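Local coordinates for protein tryptophan synthase alpha chain (Campylobacter jejuni, PDB 3THA) that probably cleaves indoleglycerol phosphate to indole and glyceraldehyde 3-phosphate, as the alpha subunit of tryptophan synthase in the last step of tryptophan biosynthesis, at residues T20-P25 against L45-A50; T29-L34 against L82-T87; Q39-I44 against D245-F250; L147-T152 against Y169-I174; I202-G207 against R218-G223. All coordinates share one frame; numbering follows the deposited sequence.

Contact 1 (T20-P25 against L45-A50); sequences TVLGYP and LELGVA
Thr20 pairs with Leu47 and Val21 with Gly48 where the first two strands of a TIM barrel, 15-21 and 44-48, run parallel. Helix 27-35 joins them, so this is a beta-alpha-beta unit. Three hydrogen bonds hold the strand ends together. Thr20 N gives to Glu46 O at 3.1 Å. Gly48 N gives to Thr20 O at 2.8 Å. Leu22 N gives to Gly48 O at 3.0 Å and carries the pairing one residue past the end of strand 15-21. All three donors lie nearly on the line of the carbonyl they meet. Gly48 has no side chain, and Gly48 CA comes within 4.6 Å of Val21 CA.

Leu22 carries the apolar part. Leu22 CB sits 3.7 Å from Gly48 O, and its CG is a little further from the same oxygen. CG stands anti to the carbonyl carbon (chi1 -75°). Leu22 CD1 reaches Leu47 CB at 4.0 Å and also approaches Leu47 CD1. The two leucines meet at a slant. Helix 27-35 packs on Leu22 through Ser30 and Leu34.

Val21 to Tyr24 form a type II turn, with Leu22 and Gly23 at its two central positions. Gly23 fits its positive phi, and a cis peptide bond precedes Pro25. Glu46, the predicted proton acceptor, lies on strand 44-48, where its side chain touches Val17 and Tyr19 of strand 15-21. On the sheet face that carries Thr20 and Leu47, Thr20 CG2 lies 4.3 Å from Leu45 CD2.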
# COMPACT_ATOMS: atom_id res chain seq x y z
N THR B 20 -5.53 -11.33 -7.18
CA THR B 20 -4.47 -12.24 -6.74
C THR B 20 -3.12 -11.60 -7.04
O THR B 20 -3.00 -10.72 -7.91
CB THR B 20 -4.51 -13.68 -7.43
OG1 THR B 20 -3.56 -14.57 -6.80
CG2 THR B 20 -4.14 -13.61 -8.91
N VAL B 21 -2.11 -12.07 -6.33
CA VAL B 21 -0.74 -11.66 -6.59
C VAL B 21 -0.08 -12.74 -7.45
O VAL B 21 0.07 -13.88 -7.04
CB VAL B 21 0.05 -11.50 -5.26
CG1 VAL B 21 1.36 -10.74 -5.52
CG2 VAL B 21 -0.77 -10.76 -4.23
N LEU B 22 0.32 -12.37 -8.66
CA LEU B 22 1.00 -13.27 -9.56
C LEU B 22 2.31 -13.67 -8.95
O LEU B 22 3.03 -12.83 -8.42
CB LEU B 22 1.20 -12.56 -10.88
CG LEU B 22 -0.12 -12.48 -11.65
CD1 LEU B 22 0.11 -11.88 -13.00
CD2 LEU B 22 -0.74 -13.88 -11.84
N GLY B 23 2.61 -14.96 -8.97
CA GLY B 23 3.89 -15.47 -8.43
C GLY B 23 3.82 -15.95 -6.98
O GLY B 23 4.83 -16.29 -6.40
N TYR B 24 2.62 -15.97 -6.41
CA TYR B 24 2.43 -16.36 -5.05
C TYR B 24 1.53 -17.61 -4.93
O TYR B 24 0.37 -17.56 -5.34
CB TYR B 24 1.79 -15.20 -4.27
CG TYR B 24 1.46 -15.60 -2.85
CD1 TYR B 24 2.47 -15.96 -1.96
CD2 TYR B 24 0.13 -15.66 -2.40
CE1 TYR B 24 2.17 -16.35 -0.64
CE2 TYR B 24 -0.16 -16.07 -1.09
CZ TYR B 24 0.85 -16.39 -0.22
OH TYR B 24 0.59 -16.79 1.08
N PRO B 25 2.03 -18.71 -4.32
CA PRO B 25 3.32 -18.89 -3.68
C PRO B 25 4.44 -19.19 -4.67
O PRO B 25 5.61 -19.28 -4.25
CB PRO B 25 3.10 -20.09 -2.75
CG PRO B 25 1.76 -20.69 -3.15
CD PRO B 25 1.29 -19.98 -4.39
N LEU B 45 -10.72 -10.86 -13.27
CA LEU B 45 -9.61 -11.00 -12.37
C LEU B 45 -8.69 -9.81 -12.39
O LEU B 45 -8.26 -9.36 -13.48
CB LEU B 45 -8.81 -12.24 -12.73
CG LEU B 45 -7.70 -12.59 -11.75
CD1 LEU B 45 -8.34 -13.04 -10.44
CD2 LEU B 45 -6.78 -13.69 -12.35
N GLU B 46 -8.33 -9.33 -11.19
CA GLU B 46 -7.29 -8.31 -11.08
C GLU B 46 -5.93 -8.94 -10.77
O GLU B 46 -5.81 -9.78 -9.89
CB GLU B 46 -7.65 -7.28 -10.00
CG GLU B 46 -9.06 -6.67 -10.17
CD GLU B 46 -9.47 -5.76 -9.00
OE1 GLU B 46 -8.81 -5.82 -7.96
OE2 GLU B 46 -10.48 -5.03 -9.12
N LEU B 47 -4.91 -8.53 -11.50
CA LEU B 47 -3.64 -9.20 -11.41
C LEU B 47 -2.65 -8.25 -10.76
O LEU B 47 -2.19 -7.30 -11.41
CB LEU B 47 -3.15 -9.60 -12.80
CG LEU B 47 -4.01 -10.43 -13.76
CD1 LEU B 47 -3.26 -10.62 -15.08
CD2 LEU B 47 -4.29 -11.76 -13.15
N GLY B 48 -2.37 -8.48 -9.48
CA GLY B 48 -1.37 -7.71 -8.80
C GLY B 48 -0.00 -8.18 -9.23
O GLY B 48 0.28 -9.39 -9.20
N VAL B 49 0.86 -7.27 -9.66
CA VAL B 49 2.23 -7.71 -9.82
C VAL B 49 3.01 -7.23 -8.60
O VAL B 49 2.39 -6.69 -7.63
CB VAL B 49 2.86 -7.33 -11.15
CG1 VAL B 49 4.19 -8.08 -11.33
CG2 VAL B 49 1.92 -7.69 -12.33
N ALA B 50 4.32 -7.50 -8.58
CA ALA B 50 5.24 -6.86 -7.60
C ALA B 50 6.50 -6.29 -8.33
O ALA B 50 7.07 -6.98 -9.16
CB ALA B 50 5.62 -7.86 -6.51

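Contact 2 (T29-L34 against L82-T87)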
# COMPACT_ATOMS: atom_id res chain seq x y z
N THR B 29 1.83 -21.89 -9.85
CA THR B 29 0.48 -21.93 -9.24
C THR B 29 -0.41 -20.83 -9.80
O THR B 29 -1.64 -21.00 -9.90
CB THR B 29 0.54 -21.76 -7.73
OG1 THR B 29 1.63 -22.54 -7.20
CG2 THR B 29 -0.83 -22.17 -7.05
N SER B 30 0.22 -19.71 -10.14
CA SER B 30 -0.46 -18.58 -10.80
C SER B 30 -0.85 -19.03 -12.20
O SER B 30 -1.99 -18.86 -12.60
CB SER B 30 0.41 -17.30 -10.76
OG SER B 30 0.32 -16.63 -9.50
N GLU B 31 0.08 -19.67 -12.92
CA GLU B 31 -0.21 -20.28 -14.22
C GLU B 31 -1.36 -21.31 -14.18
O GLU B 31 -2.28 -21.27 -14.95
CB GLU B 31 1.04 -20.92 -14.83
CG GLU B 31 0.80 -21.56 -16.23
CD GLU B 31 2.05 -21.62 -17.11
OE1 GLU B 31 2.99 -20.84 -16.87
OE2 GLU B 31 2.09 -22.45 -18.05
N ALA B 32 -1.31 -22.24 -13.25
CA ALA B 32 -2.34 -23.26 -13.23
C ALA B 32 -3.67 -22.62 -12.85
O ALA B 32 -4.71 -23.00 -13.37
CB ALA B 32 -1.97 -24.41 -12.32
N PHE B 33 -3.62 -21.64 -11.95
CA PHE B 33 -4.80 -20.83 -11.62
C PHE B 33 -5.44 -20.24 -12.88
O PHE B 33 -6.62 -20.44 -13.13
CB PHE B 33 -4.47 -19.69 -10.61
CG PHE B 33 -5.68 -18.84 -10.22
CD1 PHE B 33 -6.83 -19.42 -9.74
CD2 PHE B 33 -5.64 -17.48 -10.33
CE1 PHE B 33 -7.95 -18.66 -9.39
CE2 PHE B 33 -6.77 -16.69 -9.97
CZ PHE B 33 -7.91 -17.31 -9.52
N LEU B 34 -4.66 -19.46 -13.62
CA LEU B 34 -5.15 -18.75 -14.81
C LEU B 34 -5.78 -19.70 -15.82
O LEU B 34 -6.84 -19.44 -16.36
CB LEU B 34 -4.04 -17.91 -15.44
CG LEU B 34 -3.70 -16.69 -14.54
CD1 LEU B 34 -2.43 -15.92 -14.96
CD2 LEU B 34 -4.88 -15.74 -14.46
N LEU B 82 1.30 -14.45 -19.30
CA LEU B 82 0.07 -14.05 -19.97
C LEU B 82 -0.05 -14.54 -21.40
O LEU B 82 -1.15 -14.75 -21.87
CB LEU B 82 -0.09 -12.54 -19.93
CG LEU B 82 -0.46 -12.11 -18.53
CD1 LEU B 82 -0.39 -10.61 -18.43
CD2 LEU B 82 -1.88 -12.65 -18.17
N ALA B 83 1.08 -14.78 -22.07
CA ALA B 83 1.08 -15.19 -23.47
C ALA B 83 0.79 -16.67 -23.59
O ALA B 83 0.32 -17.11 -24.63
CB ALA B 83 2.39 -14.88 -24.12
N ARG B 84 1.08 -17.43 -22.53
CA ARG B 84 0.74 -18.85 -22.57
C ARG B 84 -0.63 -19.20 -21.98
O ARG B 84 -0.96 -20.36 -21.85
CB ARG B 84 1.85 -19.76 -22.02
CG ARG B 84 2.92 -19.11 -21.20
CD ARG B 84 3.92 -20.18 -20.71
NE ARG B 84 4.16 -19.99 -19.29
CZ ARG B 84 5.06 -19.15 -18.80
NH1 ARG B 84 5.20 -19.01 -17.48
NH2 ARG B 84 5.83 -18.47 -19.63
N ILE B 85 -1.43 -18.20 -21.66
CA ILE B 85 -2.70 -18.39 -20.97
C ILE B 85 -3.87 -18.21 -21.92
O ILE B 85 -3.89 -17.25 -22.70
CB ILE B 85 -2.79 -17.38 -19.76
CG1 ILE B 85 -2.06 -17.97 -18.57
CG2 ILE B 85 -4.23 -16.94 -19.41
CD1 ILE B 85 -2.03 -19.41 -18.59
N LYS B 86 -4.83 -19.12 -21.85
CA LYS B 86 -6.06 -18.87 -22.57
C LYS B 86 -7.25 -18.83 -21.62
O LYS B 86 -7.56 -19.79 -20.92
CB LYS B 86 -6.28 -19.88 -23.72
CG LYS B 86 -7.37 -19.46 -24.79
CD LYS B 86 -7.45 -17.91 -25.05
CE LYS B 86 -8.55 -17.53 -26.10
NZ LYS B 86 -8.85 -16.04 -26.13
N THR B 87 -7.91 -17.68 -21.58
CA THR B 87 -9.12 -17.55 -20.78
C THR B 87 -10.11 -16.66 -21.49
O THR B 87 -9.73 -15.90 -22.36
CB THR B 87 -8.83 -16.97 -19.37
OG1 THR B 87 -10.05 -16.95 -18.61
CG2 THR B 87 -8.27 -15.55 -19.47
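Leu34, Glu31 and Ile85 bury most of the surface here. They join helix 27-35 of the TIM barrel to the turn that follows helix 75-83. The two helices belong to the outer layer of the barrel.

Leu34 points at the turn. Leu34 CB lies 3.7 Å from Ile85 CG1, and Ile85 CG2 and CD1 are close to the same atom. CD1 of Leu34 adds a looser touch to Ile85 CG1. The two side chains cross at about a right angle. Leu34 also packs on Leu45 of strand 44-48, which ties this pair to the barrel wall. Ile85 CD1 extends to within 4.1 Å of Glu31 O, about one helical turn before Leu34.

Glu31 works at the solvent side. Its CG stands anti to the backbone N (chi1 -179°), and the chain is extended beyond it towards Arg84. The two side chains cross at about a right angle and form a salt bridge. Arg84 approaches side-on, with NE and NH1 both giving to Glu31 OE1. The carboxylate and guanidinium planes are 39° apart. OE1 lies in the guanidinium plane, yet NE meets it on the syn side and well out of the carboxylate plane. NH1 comes nearly along the C-O axis. Arg84 NE lies 2.8 Å and Arg84 NH1 2.9 Å from Glu31 OE1.

Contact 3 (Q39-I44 against D245-F250); sequences QSPIDI and DIEEIF
Pro41 turns its ring towards helix 239-248, and its CG is the atom that touches most. Pro41 CG lies 3.7 Å from Glu247 CG and 4.0 Å from Phe250 CB. Pro41 CG is also 3.8 Å from Ile246 O. The Pro41 ring and the Glu247 chain cross at a slant. Glu247 CG is anti to the backbone N (chi1 -160°), which puts it next to the proline. The extended chain then passes the ring, and OE2 stays close to Pro41 CG and CD. This is contact between carbon and a carboxylate oxygen, with no hydrogen bond across the segments.

Ile42 makes the deeper half. Ile42 CD1 meets Ile246 CG2 at 3.5 Å, and Ile42 CG1 meets Phe250 CE2 at 3.8 Å. Ile42 is slanted against both of these side chains, the Phe250 ring included.

The loop 39-44 leads from helix 27-35 into strand 44-48, the second strand of the TIM barrel. Helix 239-248 is the last helix of the modelled chain, so the contact joins the beginning of the barrel to its end. Phe33 of helix 27-35 packs against both Ile42 and Ile246.

Polar groups at the loop have other partners. Pro41 O accepts from Asn16 ND2, and Ile42 O accepts from Lys89 NZ. Phe250 also touches Asn16 of strand 15-21 with its side chain.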
# COMPACT_ATOMS: atom_id res chain seq x y z
N GLN B 39 -13.32 -21.98 -15.63
CA GLN B 39 -14.25 -22.76 -14.81
C GLN B 39 -14.47 -22.23 -13.41
O GLN B 39 -15.17 -22.88 -12.63
CB GLN B 39 -13.84 -24.23 -14.69
CG GLN B 39 -13.55 -24.92 -16.00
CD GLN B 39 -12.11 -25.41 -15.99
OE1 GLN B 39 -11.78 -26.40 -15.33
NE2 GLN B 39 -11.23 -24.66 -16.68
N SER B 40 -13.89 -21.09 -13.06
CA SER B 40 -14.13 -20.54 -11.72
C SER B 40 -15.29 -19.55 -11.82
O SER B 40 -15.55 -19.06 -12.90
CB SER B 40 -12.89 -19.82 -11.19
OG SER B 40 -12.71 -18.59 -11.88
N PRO B 41 -15.96 -19.23 -10.70
CA PRO B 41 -17.10 -18.31 -10.86
C PRO B 41 -16.69 -16.82 -10.92
O PRO B 41 -17.55 -15.92 -10.91
CB PRO B 41 -17.94 -18.62 -9.62
CG PRO B 41 -16.94 -18.97 -8.57
CD PRO B 41 -15.70 -19.52 -9.28
N ILE B 42 -15.39 -16.55 -11.05
CA ILE B 42 -14.86 -15.19 -11.18
C ILE B 42 -15.01 -14.68 -12.62
O ILE B 42 -14.61 -15.36 -13.57
CB ILE B 42 -13.39 -15.16 -10.80
CG1 ILE B 42 -13.23 -15.62 -9.35
CG2 ILE B 42 -12.76 -13.80 -11.08
CD1 ILE B 42 -11.80 -16.01 -8.97
N ASP B 43 -15.56 -13.47 -12.75
CA ASP B 43 -15.87 -12.88 -14.05
C ASP B 43 -14.72 -11.97 -14.50
O ASP B 43 -14.41 -11.90 -15.70
CB ASP B 43 -17.15 -12.06 -13.97
CG ASP B 43 -18.36 -12.89 -13.59
OD1 ASP B 43 -18.50 -14.03 -14.12
OD2 ASP B 43 -19.18 -12.42 -12.78
N ILE B 44 -14.10 -11.27 -13.55
CA ILE B 44 -13.02 -10.35 -13.84
C ILE B 44 -11.94 -10.59 -12.82
O ILE B 44 -12.20 -10.49 -11.63
CB ILE B 44 -13.51 -8.90 -13.70
CG1 ILE B 44 -14.73 -8.71 -14.56
CG2 ILE B 44 -12.38 -7.87 -14.00
CD1 ILE B 44 -15.58 -7.59 -14.14
N ASP B 245 -12.17 -22.96 -2.08
CA ASP B 245 -12.33 -21.78 -1.23
C ASP B 245 -12.78 -20.53 -2.02
O ASP B 245 -13.43 -19.65 -1.46
CB ASP B 245 -11.01 -21.44 -0.57
CG ASP B 245 -10.62 -22.42 0.48
OD1 ASP B 245 -11.42 -23.33 0.76
OD2 ASP B 245 -9.51 -22.27 1.04
N ILE B 246 -12.41 -20.45 -3.29
CA ILE B 246 -12.84 -19.36 -4.15
C ILE B 246 -14.23 -19.59 -4.71
O ILE B 246 -14.75 -18.77 -5.48
CB ILE B 246 -11.87 -19.15 -5.30
CG1 ILE B 246 -10.59 -18.52 -4.82
CG2 ILE B 246 -12.47 -18.28 -6.34
CD1 ILE B 246 -9.50 -18.57 -5.84
N GLU B 247 -14.86 -20.69 -4.37
CA GLU B 247 -16.21 -20.85 -4.83
C GLU B 247 -17.13 -20.89 -3.62
O GLU B 247 -18.38 -20.90 -3.74
CB GLU B 247 -16.34 -22.09 -5.71
CG GLU B 247 -17.59 -22.02 -6.59
CD GLU B 247 -17.50 -22.84 -7.85
OE1 GLU B 247 -16.71 -23.83 -7.87
OE2 GLU B 247 -18.24 -22.51 -8.82
N GLU B 248 -16.48 -20.91 -2.46
CA GLU B 248 -17.14 -20.73 -1.17
C GLU B 248 -17.45 -19.23 -1.08
O GLU B 248 -18.53 -18.82 -0.69
CB GLU B 248 -16.21 -21.16 -0.03
CG GLU B 248 -16.89 -21.43 1.31
CD GLU B 248 -16.24 -22.60 2.10
OE1 GLU B 248 -15.09 -23.02 1.76
OE2 GLU B 248 -16.88 -23.11 3.05
N ILE B 249 -16.50 -18.43 -1.49
CA ILE B 249 -16.66 -17.00 -1.41
C ILE B 249 -17.76 -16.50 -2.35
O ILE B 249 -18.53 -15.64 -1.96
CB ILE B 249 -15.31 -16.33 -1.57
CG1 ILE B 249 -14.42 -16.74 -0.38
CG2 ILE B 249 -15.43 -14.79 -1.68
CD1 ILE B 249 -12.93 -16.41 -0.53
N PHE B 250 -17.93 -17.09 -3.53
CA PHE B 250 -18.85 -16.53 -4.52
C PHE B 250 -20.15 -17.31 -4.79
O PHE B 250 -20.70 -17.21 -5.89
CB PHE B 250 -18.14 -16.31 -5.87
CG PHE B 250 -17.10 -15.20 -5.87
CD1 PHE B 250 -17.49 -13.85 -5.77
CD2 PHE B 250 -15.76 -15.49 -6.02
CE1 PHE B 250 -16.55 -12.82 -5.78
CE2 PHE B 250 -14.80 -14.48 -6.06
CZ PHE B 250 -15.19 -13.14 -5.93

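Contact 4 (L147-T152 against Y169-I174)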
# COMPACT_ATOMS: atom_id res chain seq x y z
N LEU B 147 -11.33 5.61 -9.16
CA LEU B 147 -11.66 5.25 -7.81
C LEU B 147 -12.45 6.31 -7.16
O LEU B 147 -12.11 7.47 -7.30
CB LEU B 147 -10.37 5.07 -7.00
CG LEU B 147 -9.78 3.68 -7.03
CD1 LEU B 147 -9.59 3.14 -8.48
CD2 LEU B 147 -8.48 3.74 -6.29
N VAL B 148 -13.49 5.95 -6.42
CA VAL B 148 -14.20 6.93 -5.61
C VAL B 148 -14.51 6.31 -4.25
O VAL B 148 -14.56 5.09 -4.15
CB VAL B 148 -15.48 7.50 -6.30
CG1 VAL B 148 -15.29 7.59 -7.80
CG2 VAL B 148 -16.71 6.70 -5.97
N SER B 149 -14.69 7.14 -3.22
CA SER B 149 -15.11 6.69 -1.90
C SER B 149 -16.47 7.21 -1.57
O SER B 149 -17.04 8.04 -2.29
CB SER B 149 -14.20 7.27 -0.85
OG SER B 149 -12.86 7.11 -1.26
N VAL B 150 -16.97 6.75 -0.44
CA VAL B 150 -18.24 7.20 0.07
C VAL B 150 -18.15 8.69 0.43
O VAL B 150 -19.17 9.40 0.44
CB VAL B 150 -18.68 6.29 1.26
CG1 VAL B 150 -19.70 6.96 2.16
CG2 VAL B 150 -19.24 4.98 0.75
N THR B 151 -16.94 9.17 0.67
CA THR B 151 -16.74 10.54 1.16
C THR B 151 -16.29 11.53 0.09
O THR B 151 -16.20 12.71 0.36
CB THR B 151 -15.60 10.58 2.18
OG1 THR B 151 -14.46 9.93 1.60
CG2 THR B 151 -15.98 9.88 3.48
N THR B 152 -15.94 11.04 -1.09
CA THR B 152 -15.49 11.90 -2.17
C THR B 152 -16.62 12.84 -2.46
O THR B 152 -17.73 12.37 -2.63
CB THR B 152 -15.15 11.14 -3.45
OG1 THR B 152 -14.13 10.18 -3.17
CG2 THR B 152 -14.62 12.09 -4.50
N TYR B 169 -14.73 2.15 -9.45
CA TYR B 169 -14.27 1.41 -8.32
C TYR B 169 -14.70 2.21 -7.13
O TYR B 169 -14.02 3.18 -6.75
CB TYR B 169 -12.75 1.30 -8.35
CG TYR B 169 -12.13 0.17 -7.52
CD1 TYR B 169 -12.50 -0.06 -6.19
CD2 TYR B 169 -11.14 -0.66 -8.07
CE1 TYR B 169 -11.94 -1.09 -5.44
CE2 TYR B 169 -10.58 -1.72 -7.32
CZ TYR B 169 -10.97 -1.90 -6.01
OH TYR B 169 -10.41 -2.91 -5.23
N LEU B 170 -15.84 1.84 -6.56
CA LEU B 170 -16.33 2.38 -5.30
C LEU B 170 -15.72 1.70 -4.05
O LEU B 170 -16.11 0.59 -3.68
CB LEU B 170 -17.86 2.29 -5.22
CG LEU B 170 -18.41 2.98 -3.96
CD1 LEU B 170 -17.81 4.41 -3.71
CD2 LEU B 170 -19.90 3.04 -3.96
N LEU B 171 -14.78 2.37 -3.39
CA LEU B 171 -14.27 1.87 -2.14
C LEU B 171 -15.38 1.91 -1.12
O LEU B 171 -16.32 2.70 -1.24
CB LEU B 171 -13.06 2.66 -1.65
CG LEU B 171 -11.93 2.70 -2.69
CD1 LEU B 171 -10.81 3.59 -2.25
CD2 LEU B 171 -11.42 1.32 -2.95
N ALA B 172 -15.31 1.01 -0.15
CA ALA B 172 -16.29 0.96 0.88
C ALA B 172 -15.59 1.54 2.09
O ALA B 172 -14.35 1.56 2.15
CB ALA B 172 -16.71 -0.47 1.10
N SER B 173 -16.36 2.08 3.02
CA SER B 173 -15.80 2.69 4.20
C SER B 173 -16.04 1.76 5.35
O SER B 173 -16.95 0.93 5.30
CB SER B 173 -16.49 4.00 4.52
OG SER B 173 -16.40 4.87 3.42
N ILE B 174 -15.22 1.90 6.39
CA ILE B 174 -15.44 1.12 7.59
C ILE B 174 -15.69 2.05 8.75
O ILE B 174 -16.16 1.60 9.80
CB ILE B 174 -14.26 0.18 7.91
CG1 ILE B 174 -12.91 0.87 7.63
CG2 ILE B 174 -14.37 -1.10 7.11
CD1 ILE B 174 -12.44 1.91 8.69
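Leu147 and Val148 pair with Tyr169 and Leu170 as neighbouring parallel strands. Val148 N gives to Tyr169 O at 2.8 Å, with the donor tilted 25° from the carbonyl plane. Leu171 N gives to Val148 O, also at 2.8 Å; the donor lies almost in line with the Val148 carbonyl, while the N-H itself is somewhat bent. Leu147 CA makes a CA-H...O contact of 3.3 Å with Tyr169 O. The end-to-end directions of the touching parts differ by 33°.

Leu147 and Tyr169 lie side by side on one face of the sheet and point the same way. Leu147 CD1 rests 3.7 Å from Tyr169 CB and reaches obliquely to the start of the ring. The rest of the ring runs on towards Glu46, the predicted proton acceptor.

Val148 and Leu170 occupy the other face and cross obliquely. Val148 CG2 is 3.4 Å from Leu170 CD1, a tight fit. Leu170 CD1 also meets Val148 O. Helix 180-195 packs on Leu170 through Leu187.

Past the strands, Val150 CB meets Ser173 OG at 3.4 Å. The 147-152 segment turns here, and Ser149 N gives to Thr152 OG1 at 3.1 Å. The second subunit reaches these loops, with its Asp53 on Ser149 and its Pro54 on Leu171.

Strands 143-148 and 168-171, linked by helix 154-161, form a beta-alpha-beta unit of the TIM barrel, with Tyr169 beside the predicted active site.

Contact 5 (I202-G207 against R218-G223); sequences IFVGFG and RKVADG
Val204 CG2 lies 4.0 Å from both Val220 CG1 and Ala221 CB, and this cluster is the apolar centre. The side chains of Val204 and Val220 cross at about a right angle. Val204 CG1 is anti to the backbone N (chi1 -169°), and CG2, the branch that makes the contact, lies beside that N. Ala221 CB also packs on Ile202 CB at 4.1 Å.

On the other face, the Phe203 ring approaches Gly223 obliquely. Phe203 CD1 is 3.3 Å from Gly223 CA, and CE1 lies next to Asp222 O. Gly223 has no side chain where the ring comes in.

The polar edge is at Asp222. It bonds to both the backbone N and the backbone O of Ile202: Asp222 N gives to Ile202 O at 2.8 Å, and Ile202 N gives to Asp222 OD2 at 3.0 Å. That oxygen is approached on its anti side. The other oxygen, OD1, forms a salt bridge with Arg195. Val204 N gives to Gly223 O from above the carbonyl plane, at 3.3 Å.

The contact joins strand 202-205 of the TIM barrel to the start of strand 223-226. Helix 180-195 packs on Ile202, Val220 and Ala221, while Phe203 touches Ala15 and Val17 of strand 15-21.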
# COMPACT_ATOMS: atom_id res chain seq x y z
N ILE B 202 -20.68 -0.21 -11.62
CA ILE B 202 -20.12 0.15 -10.32
C ILE B 202 -19.86 -1.14 -9.54
O ILE B 202 -20.75 -1.98 -9.40
CB ILE B 202 -21.07 1.14 -9.56
CG1 ILE B 202 -21.41 2.32 -10.49
CG2 ILE B 202 -20.41 1.66 -8.24
CD1 ILE B 202 -22.62 3.12 -10.12
N PHE B 203 -18.61 -1.31 -9.12
CA PHE B 203 -18.13 -2.47 -8.37
C PHE B 203 -17.57 -2.00 -7.04
O PHE B 203 -16.74 -1.08 -7.01
CB PHE B 203 -17.00 -3.22 -9.11
CG PHE B 203 -17.34 -3.69 -10.52
CD1 PHE B 203 -18.64 -3.91 -10.93
CD2 PHE B 203 -16.32 -3.97 -11.42
CE1 PHE B 203 -18.92 -4.34 -12.23
CE2 PHE B 203 -16.60 -4.40 -12.73
CZ PHE B 203 -17.89 -4.58 -13.14
N VAL B 204 -18.00 -2.63 -5.94
CA VAL B 204 -17.53 -2.27 -4.61
C VAL B 204 -16.49 -3.23 -4.07
O VAL B 204 -16.73 -4.43 -4.00
CB VAL B 204 -18.67 -2.22 -3.61
CG1 VAL B 204 -18.17 -1.58 -2.33
CG2 VAL B 204 -19.85 -1.44 -4.14
N GLY B 205 -15.35 -2.68 -3.65
CA GLY B 205 -14.26 -3.43 -3.06
C GLY B 205 -13.69 -2.78 -1.80
O GLY B 205 -13.94 -1.58 -1.52
N PHE B 206 -12.89 -3.57 -1.07
CA PHE B 206 -12.30 -3.23 0.26
C PHE B 206 -13.13 -3.74 1.46
O PHE B 206 -14.23 -3.26 1.71
CB PHE B 206 -11.91 -1.73 0.47
CG PHE B 206 -11.16 -1.48 1.78
CD1 PHE B 206 -9.77 -1.44 1.80
CD2 PHE B 206 -11.85 -1.37 3.00
CE1 PHE B 206 -9.08 -1.28 3.00
CE2 PHE B 206 -11.17 -1.19 4.21
CZ PHE B 206 -9.78 -1.15 4.22
N GLY B 207 -12.58 -4.73 2.17
CA GLY B 207 -13.20 -5.22 3.41
C GLY B 207 -13.91 -6.54 3.25
O GLY B 207 -14.05 -7.30 4.21
N ARG B 218 -23.82 -7.60 -3.00
CA ARG B 218 -24.43 -7.91 -4.29
C ARG B 218 -25.69 -7.10 -4.59
O ARG B 218 -26.07 -6.95 -5.75
CB ARG B 218 -24.75 -9.40 -4.42
CG ARG B 218 -23.57 -10.26 -4.88
CD ARG B 218 -24.00 -11.68 -5.28
NE ARG B 218 -22.86 -12.36 -5.89
CZ ARG B 218 -22.34 -13.51 -5.49
NH1 ARG B 218 -22.86 -14.20 -4.48
NH2 ARG B 218 -21.28 -13.97 -6.14
N LYS B 219 -26.35 -6.58 -3.55
CA LYS B 219 -27.52 -5.73 -3.79
C LYS B 219 -27.20 -4.26 -3.66
O LYS B 219 -28.09 -3.42 -3.53
CB LYS B 219 -28.72 -6.12 -2.92
CG LYS B 219 -28.42 -6.58 -1.49
CD LYS B 219 -29.21 -7.86 -1.23
CE LYS B 219 -28.89 -8.48 0.12
NZ LYS B 219 -29.27 -9.94 0.16
N VAL B 220 -25.91 -3.94 -3.69
CA VAL B 220 -25.48 -2.57 -3.48
C VAL B 220 -25.24 -1.97 -4.85
O VAL B 220 -25.72 -0.89 -5.14
CB VAL B 220 -24.24 -2.51 -2.57
CG1 VAL B 220 -23.53 -1.18 -2.69
CG2 VAL B 220 -24.64 -2.78 -1.13
N ALA B 221 -24.54 -2.72 -5.71
CA ALA B 221 -24.13 -2.20 -7.02
C ALA B 221 -24.21 -3.22 -8.16
O ALA B 221 -25.22 -3.92 -8.29
CB ALA B 221 -22.74 -1.59 -6.93
N ASP B 222 -23.17 -3.28 -8.99
CA ASP B 222 -23.17 -4.13 -10.19
C ASP B 222 -22.11 -5.24 -10.13
O ASP B 222 -22.01 -6.03 -11.06
CB ASP B 222 -22.84 -3.28 -11.43
CG ASP B 222 -23.89 -2.26 -11.73
OD1 ASP B 222 -25.10 -2.53 -11.53
OD2 ASP B 222 -23.51 -1.17 -12.18
N GLY B 223 -21.29 -5.23 -9.08
CA GLY B 223 -20.14 -6.14 -8.95
C GLY B 223 -19.54 -6.09 -7.55
O GLY B 223 -19.86 -5.18 -6.77

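How the contacts relate
From the N terminus, contact 1 closes a short loop between the first two barrel strands. Contact 2 starts inside that loop, on helix 27-35, and ends beyond it, so the two cross. Ser30 OG lies 2.9 Å from Gly23 N, a probable hydrogen bond between them. Contact 3 starts at 39-44, within both of these loops, and ends near the C terminus, crossing both; its long loop encloses contacts 4 and 5, which follow in series. These two join where strand 168-171 of contact 4 lies next to strand 202-205 of contact 5, and both touch the second subunit. Contact 1 lies opposite them across the barrel, where Glu46 OE2 comes within 3.8 Å of Tyr169 CE2.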